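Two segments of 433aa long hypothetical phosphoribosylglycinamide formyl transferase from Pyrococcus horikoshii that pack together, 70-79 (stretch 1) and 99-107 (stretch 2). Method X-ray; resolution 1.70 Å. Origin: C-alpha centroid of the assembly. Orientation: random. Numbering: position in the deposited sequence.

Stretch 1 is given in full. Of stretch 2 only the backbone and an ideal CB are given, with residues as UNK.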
ATOM      1  N   ASP B  70      21.461  -4.391  22.841  1.00 15.56           N
ATOM      2  CA  ASP B  70      22.831  -3.877  23.015  1.00 14.63           C
ATOM      3  C   ASP B  70      22.864  -2.390  22.711  1.00 21.06           C
ATOM      4  O   ASP B  70      22.734  -1.969  21.540  1.00 18.04           O
ATOM      5  CB  ASP B  70      23.787  -4.637  22.077  1.00 21.99           C
ATOM      6  CG  ASP B  70      25.226  -4.061  22.086  1.00 29.51           C
ATOM      7  OD1 ASP B  70      26.094  -4.617  21.385  1.00 43.52           O
ATOM      8  OD2 ASP B  70      25.497  -3.069  22.774  1.00 37.17           O
ATOM      9  N   LYS B  71      23.008  -1.577  23.763  1.00 19.83           N
ATOM     10  CA  LYS B  71      23.016  -0.120  23.585  1.00 19.25           C
ATOM     11  C   LYS B  71      24.069   0.401  22.605  1.00 20.40           C
ATOM     12  O   LYS B  71      23.830   1.361  21.880  1.00 19.01           O
ATOM     13  CB  LYS B  71      23.228   0.554  24.945  1.00 21.01           C
ATOM     14  CG  LYS B  71      23.397   2.015  24.849  1.00 22.14           C
ATOM     15  CD  LYS B  71      23.280   2.634  26.268  1.00 32.33           C
ATOM     16  CE  LYS B  71      24.522   2.341  27.098  1.00 28.39           C
ATOM     17  NZ  LYS B  71      24.396   2.936  28.510  1.00 26.46           N
ATOM     18  N   ASP B  72      25.265  -0.200  22.614  1.00 17.71           N
ATOM     19  CA  ASP B  72      26.355   0.248  21.733  1.00 19.52           C
ATOM     20  C   ASP B  72      26.004   0.017  20.245  1.00 13.55           C
ATOM     21  O   ASP B  72      26.395   0.835  19.377  1.00 15.44           O
ATOM     22  CB  ASP B  72      27.635  -0.588  21.946  1.00 32.12           C
ATOM     23  CG  ASP B  72      28.459  -0.201  23.154  1.00 44.96           C
ATOM     24  OD1 ASP B  72      28.075   0.715  23.928  1.00 31.29           O
ATOM     25  OD2 ASP B  72      29.538  -0.872  23.293  1.00 36.23           O
ATOM     26  N   PHE B  73      25.366  -1.116  19.963  1.00 16.74           N
ATOM     27  CA  PHE B  73      24.954  -1.430  18.591  1.00 16.73           C
ATOM     28  C   PHE B  73      23.975  -0.352  18.113  1.00 18.37           C
ATOM     29  O   PHE B  73      24.146   0.239  17.038  1.00 16.55           O
ATOM     30  CB  PHE B  73      24.297  -2.826  18.519  1.00 17.45           C
ATOM     31  CG  PHE B  73      23.506  -3.047  17.260  1.00 19.80           C
ATOM     32  CD1 PHE B  73      24.109  -2.903  16.021  1.00 17.77           C
ATOM     33  CD2 PHE B  73      22.158  -3.383  17.321  1.00 18.04           C
ATOM     34  CE1 PHE B  73      23.364  -3.100  14.827  1.00 13.88           C
ATOM     35  CE2 PHE B  73      21.395  -3.586  16.162  1.00 16.34           C
ATOM     36  CZ  PHE B  73      22.010  -3.439  14.885  1.00 13.53           C
ATOM     37  N   LEU B  74      22.951  -0.098  18.917  1.00 18.89           N
ATOM     38  CA  LEU B  74      21.956   0.900  18.550  1.00 18.21           C
ATOM     39  C   LEU B  74      22.576   2.282  18.407  1.00 17.14           C
ATOM     40  O   LEU B  74      22.228   3.031  17.473  1.00 14.41           O
ATOM     41  CB  LEU B  74      20.792   0.923  19.575  1.00 19.17           C
ATOM     42  CG  LEU B  74      20.017  -0.412  19.689  1.00 19.15           C
ATOM     43  CD1 LEU B  74      18.893  -0.241  20.732  1.00 20.02           C
ATOM     44  CD2 LEU B  74      19.418  -0.822  18.327  1.00 19.58           C
ATOM     45  N   TRP B  75      23.490   2.657  19.298  1.00 13.39           N
ATOM     46  CA  TRP B  75      24.097   3.974  19.145  1.00 14.45           C
ATOM     47  C   TRP B  75      24.916   4.084  17.840  1.00 12.79           C
ATOM     48  O   TRP B  75      24.989   5.117  17.189  1.00 15.33           O
ATOM     49  CB  TRP B  75      25.025   4.269  20.339  1.00 19.18           C
ATOM     50  CG  TRP B  75      24.425   5.270  21.306  1.00 16.52           C
ATOM     51  CD1 TRP B  75      24.137   5.058  22.628  1.00 18.80           C
ATOM     52  CD2 TRP B  75      24.057   6.630  21.018  1.00 17.60           C
ATOM     53  NE1 TRP B  75      23.624   6.224  23.189  1.00 15.56           N
ATOM     54  CE2 TRP B  75      23.562   7.196  22.219  1.00 19.70           C
ATOM     55  CE3 TRP B  75      24.103   7.428  19.866  1.00 17.42           C
ATOM     56  CZ2 TRP B  75      23.116   8.526  22.289  1.00 20.28           C
ATOM     57  CZ3 TRP B  75      23.659   8.756  19.935  1.00 21.28           C
ATOM     58  CH2 TRP B  75      23.172   9.283  21.148  1.00 20.97           C
ATOM     59  N   SER B  76      25.569   2.991  17.468  1.00 15.25           N
ATOM     60  CA  SER B  76      26.378   3.033  16.260  1.00 14.93           C
ATOM     61  C   SER B  76      25.451   3.308  15.077  1.00 15.85           C
ATOM     62  O   SER B  76      25.730   4.127  14.201  1.00 13.93           O
ATOM     63  CB  SER B  76      27.117   1.676  16.071  1.00 15.59           C
ATOM     64  OG  SER B  76      27.871   1.708  14.875  1.00 16.07           O
ATOM     65  N   VAL B  77      24.304   2.651  15.067  1.00 14.24           N
ATOM     66  CA  VAL B  77      23.367   2.884  13.973  1.00 13.10           C
ATOM     67  C   VAL B  77      22.820   4.320  14.008  1.00 13.75           C
ATOM     68  O   VAL B  77      22.759   5.005  12.987  1.00 14.04           O
ATOM     69  CB  VAL B  77      22.175   1.889  14.074  1.00 14.88           C
ATOM     70  CG1 VAL B  77      21.178   2.189  12.920  1.00 16.52           C
ATOM     71  CG2 VAL B  77      22.710   0.430  13.952  1.00 14.97           C
ATOM     72  N   VAL B  78      22.398   4.764  15.175  1.00 13.95           N
ATOM     73  CA  VAL B  78      21.841   6.127  15.274  1.00 13.22           C
ATOM     74  C   VAL B  78      22.885   7.188  14.900  1.00 15.76           C
ATOM     75  O   VAL B  78      22.581   8.127  14.154  1.00 16.49           O
ATOM     76  CB  VAL B  78      21.277   6.405  16.699  1.00 14.69           C
ATOM     77  CG1 VAL B  78      20.924   7.930  16.851  1.00 14.51           C
ATOM     78  CG2 VAL B  78      20.013   5.517  16.940  1.00 17.23           C
ATOM     79  N   GLU B  79      24.131   7.028  15.345  1.00 13.49           N
ATOM     80  CA  GLU B  79      25.119   8.016  14.984  1.00 14.05           C
ATOM     81  C   GLU B  79      25.408   8.025  13.495  1.00 15.54           C
ATOM     82  O   GLU B  79      25.687   9.076  12.894  1.00 17.14           O
ATOM     83  CB  GLU B  79      26.428   7.800  15.753  1.00 18.54           C
ATOM     84  CG  GLU B  79      26.426   8.407  17.107  1.00 29.03           C
ATOM     85  CD  GLU B  79      26.332   9.956  17.038  1.00 27.79           C
ATOM     86  OE1 GLU B  79      26.985  10.576  16.164  1.00 31.77           O
ATOM     87  OE2 GLU B  79      25.601  10.522  17.872  1.00 48.48           O
ATOM     88  N   UNK B  99      16.501   6.458  25.971  1.00 16.87           N
ATOM     89  CA  UNK B  99      16.549   7.704  26.742  1.00 17.23           C
ATOM     90  C   UNK B  99      17.770   8.505  26.341  1.00 17.04           C
ATOM     91  O   UNK B  99      17.705   9.728  26.291  1.00 18.51           O
ATOM     92  CB  UNK B  99      16.567   7.422  28.246  1.00 17.23           C
ATOM     93  N   UNK B 100      18.884   7.816  26.043  1.00 17.78           N
ATOM     94  CA  UNK B 100      20.097   8.552  25.667  1.00 18.59           C
ATOM     95  C   UNK B 100      19.944   9.248  24.301  1.00 16.19           C
ATOM     96  O   UNK B 100      20.409  10.374  24.113  1.00 17.77           O
ATOM     97  CB  UNK B 100      21.295   7.601  25.635  1.00 18.59           C
ATOM     98  N   UNK B 101      19.297   8.566  23.343  1.00 17.10           N
ATOM     99  CA  UNK B 101      19.093   9.175  22.022  1.00 14.94           C
ATOM    100  C   UNK B 101      18.328  10.489  22.186  1.00 14.90           C
ATOM    101  O   UNK B 101      18.645  11.517  21.571  1.00 16.91           O
ATOM    102  CB  UNK B 101      18.339   8.225  21.090  1.00 14.94           C
ATOM    103  N   UNK B 102      17.271  10.414  22.975  1.00 18.56           N
ATOM    104  CA  UNK B 102      16.403  11.597  23.176  1.00 17.77           C
ATOM    105  C   UNK B 102      17.161  12.725  23.833  1.00 21.64           C
ATOM    106  O   UNK B 102      17.041  13.898  23.419  1.00 19.95           O
ATOM    107  CB  UNK B 102      15.182  11.239  24.026  1.00 17.77           C
ATOM    108  N   UNK B 103      17.952  12.382  24.858  1.00 19.50           N
ATOM    109  CA  UNK B 103      18.767  13.371  25.551  1.00 24.43           C
ATOM    110  C   UNK B 103      19.741  14.049  24.620  1.00 28.29           C
ATOM    111  O   UNK B 103      20.099  15.211  24.803  1.00 27.58           O
ATOM    112  CB  UNK B 103      19.527  12.719  26.708  1.00 24.43           C
ATOM    113  N   UNK B 104      20.168  13.323  23.590  1.00 21.18           N
ATOM    114  CA  UNK B 104      21.111  13.849  22.618  1.00 18.16           C
ATOM    115  C   UNK B 104      20.440  14.516  21.430  1.00 21.96           C
ATOM    116  O   UNK B 104      21.091  14.797  20.426  1.00 22.59           O
ATOM    117  CB  UNK B 104      22.021  12.723  22.122  1.00 18.16           C
ATOM    118  N   UNK B 105      19.127  14.711  21.518  1.00 23.78           N
ATOM    119  CA  UNK B 105      18.418  15.396  20.462  1.00 18.84           C
ATOM    120  C   UNK B 105      17.846  14.577  19.304  1.00 19.09           C
ATOM    121  O   UNK B 105      17.548  15.157  18.259  1.00 21.24           O
ATOM    122  CB  UNK B 105      19.369  16.440  19.873  1.00 18.84           C
ATOM    123  N   UNK B 106      17.734  13.251  19.450  1.00 16.85           N
ATOM    124  CA  UNK B 106      17.123  12.462  18.377  1.00 14.12           C
ATOM    125  C   UNK B 106      15.725  12.149  18.841  1.00 14.21           C
ATOM    126  O   UNK B 106      15.532  11.736  20.001  1.00 19.00           O
ATOM    127  CB  UNK B 106      17.912  11.190  18.060  1.00 14.12           C
ATOM    128  N   UNK B 107      14.771  12.204  17.906  1.00 16.57           N
ATOM    129  CA  UNK B 107      13.371  12.038  18.239  1.00 16.76           C
ATOM    130  C   UNK B 107      12.927  10.565  18.350  1.00 19.10           C
ATOM    131  O   UNK B 107      12.785   9.864  17.348  1.00 20.14           O
ATOM    132  CB  UNK B 107      12.522  12.752  17.186  1.00 16.76           C
TER

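Stretch 1 is a helix from Lys71 onward, offering stretch 2 Lys71, Leu74, Trp75, Val78 and Glu79. Stretch 2 begins as a helix at 32° to it, the axes 11.3 Å apart at their closest.

Position 99 has nothing of stretch 1 within 5.5 Å of its ideal CB, so the contact sets no rule there; it is Phe99.

Position 100 points toward stretch 1, its ideal CB 3.6 Å from Trp75 NE1 and 5.4 Å from Lys71 CD. An indole donor and a lysine ammonium call for an acceptor, preferably anionic: Glu, Asp or Gln, the longer ones reaching farther toward Lys71. The residue is Glu100, and its carboxylate serves both. OE1 accepts from Trp75 NE1 at 2.8 Å, near the plane of the indole, while OE2 forms a salt bridge with Lys71 NZ at 3.0 Å.

Position 101 points sideways, its ideal CB 4.9 Å from Trp75 CZ2 and 5.0 Å from Val78 CG1. A small residue would fall short of the apolar surface of Leu74, Trp75 and Val78; Leu, Met or Phe could reach it. Phe101 turns its ring inward. Its edge meets the face of Trp75 with the planes at 83°, CE1 lying 3.5 Å from Trp75 CD2. CZ lies 3.6 Å from Leu74 CB, and Val78 CG2 sits over the ring face, 3.7 Å from Phe101 CZ.

Position 102 points away and 103 sideways, with nothing of stretch 1 within 5.5 Å of either ideal CB, so many residues would do; they are Glu102 and Lys103, and neither touches stretch 1.

Position 104 is the first to leave helical angles. Its CB points toward stretch 1, 3.8 Å from Trp75 CH2, at the indole edge, which would suit a small or polar residue. Nearby Glu79 seems to argue against an acid, yet this is Asp104, with OD2 3.8 Å from Glu79 OE2. A water reconciles the like charges, donating to Glu79 OE2 at 2.7 Å and to Asp104 OD2 at 3.0 Å.

Position 105 has phi/psi of 90/16, where a CB would jam against the preceding carbonyl O. The backbone alone asks for glycine: Gly105.

Position 106 points toward stretch 1, its ideal CB 4.6 Å from Val78 CG1; a broad apolar or aromatic group fits, and a polar tip could approach Glu79. Tyr106 lays its ring face under Val78 CG1, 3.8 Å from Tyr106 CD1, while its OH donates to the same water at 3.1 Å.

Position 107 lies out of reach and is Phe107.

Stretch 2, residues 99-107: FEFEKDGYF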
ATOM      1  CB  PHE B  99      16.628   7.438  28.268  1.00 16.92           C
ATOM      2  CG  PHE B  99      15.305   7.012  28.894  1.00 19.17           C
ATOM      3  CD1 PHE B  99      15.070   5.693  29.252  1.00 20.38           C
ATOM      4  CD2 PHE B  99      14.321   7.963  29.152  1.00 23.78           C
ATOM      5  CE1 PHE B  99      13.887   5.318  29.865  1.00 23.83           C
ATOM      6  CE2 PHE B  99      13.112   7.599  29.774  1.00 20.49           C
ATOM      7  CZ  PHE B  99      12.901   6.291  30.129  1.00 20.21           C
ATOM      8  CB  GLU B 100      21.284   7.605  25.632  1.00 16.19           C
ATOM      9  CG  GLU B 100      21.708   7.182  27.035  1.00 19.13           C
ATOM     10  CD  GLU B 100      22.889   6.256  27.065  1.00 30.21           C
ATOM     11  OE1 GLU B 100      23.607   6.141  26.034  1.00 27.15           O
ATOM     12  OE2 GLU B 100      23.093   5.645  28.145  1.00 26.92           O
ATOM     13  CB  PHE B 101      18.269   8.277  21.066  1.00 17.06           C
ATOM     14  CG  PHE B 101      18.864   6.895  20.819  1.00 14.90           C
ATOM     15  CD1 PHE B 101      20.253   6.707  20.864  1.00 20.26           C
ATOM     16  CD2 PHE B 101      18.034   5.800  20.552  1.00 15.00           C
ATOM     17  CE1 PHE B 101      20.818   5.397  20.648  1.00 17.02           C
ATOM     18  CE2 PHE B 101      18.580   4.481  20.333  1.00 17.76           C
ATOM     19  CZ  PHE B 101      19.994   4.302  20.393  1.00 14.92           C
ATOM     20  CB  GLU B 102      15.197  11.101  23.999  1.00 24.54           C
ATOM     21  CG  GLU B 102      14.107  12.034  24.323  1.00 27.67           C
ATOM     22  CD  GLU B 102      13.015  11.237  25.024  1.00 21.96           C
ATOM     23  OE1 GLU B 102      13.181  10.959  26.245  1.00 23.31           O
ATOM     24  OE2 GLU B 102      12.034  10.850  24.332  1.00 18.84           O
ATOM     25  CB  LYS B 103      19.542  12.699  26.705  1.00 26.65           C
ATOM     26  CG  LYS B 103      19.107  13.109  28.079  1.00 41.58           C
ATOM     27  CD  LYS B 103      19.858  12.315  29.158  1.00 43.64           C
ATOM     28  CE  LYS B 103      21.372  12.255  28.872  1.00 49.15           C
ATOM     29  NZ  LYS B 103      22.094  13.576  28.968  1.00 49.83           N
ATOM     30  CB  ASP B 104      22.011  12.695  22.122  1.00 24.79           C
ATOM     31  CG  ASP B 104      23.263  13.177  21.410  1.00 37.52           C
ATOM     32  OD1 ASP B 104      23.905  14.114  21.916  1.00 45.52           O
ATOM     33  OD2 ASP B 104      23.632  12.601  20.355  1.00 33.33           O
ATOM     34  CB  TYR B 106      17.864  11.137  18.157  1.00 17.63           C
ATOM     35  CG  TYR B 106      19.229  11.376  17.586  1.00 14.81           C
ATOM     36  CD1 TYR B 106      20.348  11.384  18.410  1.00 22.59           C
ATOM     37  CD2 TYR B 106      19.395  11.670  16.231  1.00 20.79           C
ATOM     38  CE1 TYR B 106      21.603  11.686  17.917  1.00 26.41           C
ATOM     39  CE2 TYR B 106      20.679  11.967  15.722  1.00 23.35           C
ATOM     40  CZ  TYR B 106      21.753  11.972  16.581  1.00 28.05           C
ATOM     41  OH  TYR B 106      23.001  12.272  16.101  1.00 32.96           O
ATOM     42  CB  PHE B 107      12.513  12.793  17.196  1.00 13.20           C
ATOM     43  CG  PHE B 107      11.035  12.714  17.458  1.00 17.09           C
ATOM     44  CD1 PHE B 107      10.537  12.897  18.764  1.00 21.49           C
ATOM     45  CD2 PHE B 107      10.143  12.457  16.421  1.00 15.41           C
ATOM     46  CE1 PHE B 107       9.155  12.823  19.036  1.00 22.16           C
ATOM     47  CE2 PHE B 107       8.728  12.388  16.694  1.00 19.24           C
ATOM     48  CZ  PHE B 107       8.263  12.574  18.014  1.00 23.33           C
TER
HETATM   49  O   HOH W   1      25.308  13.224  17.926  1.00 53.81           O
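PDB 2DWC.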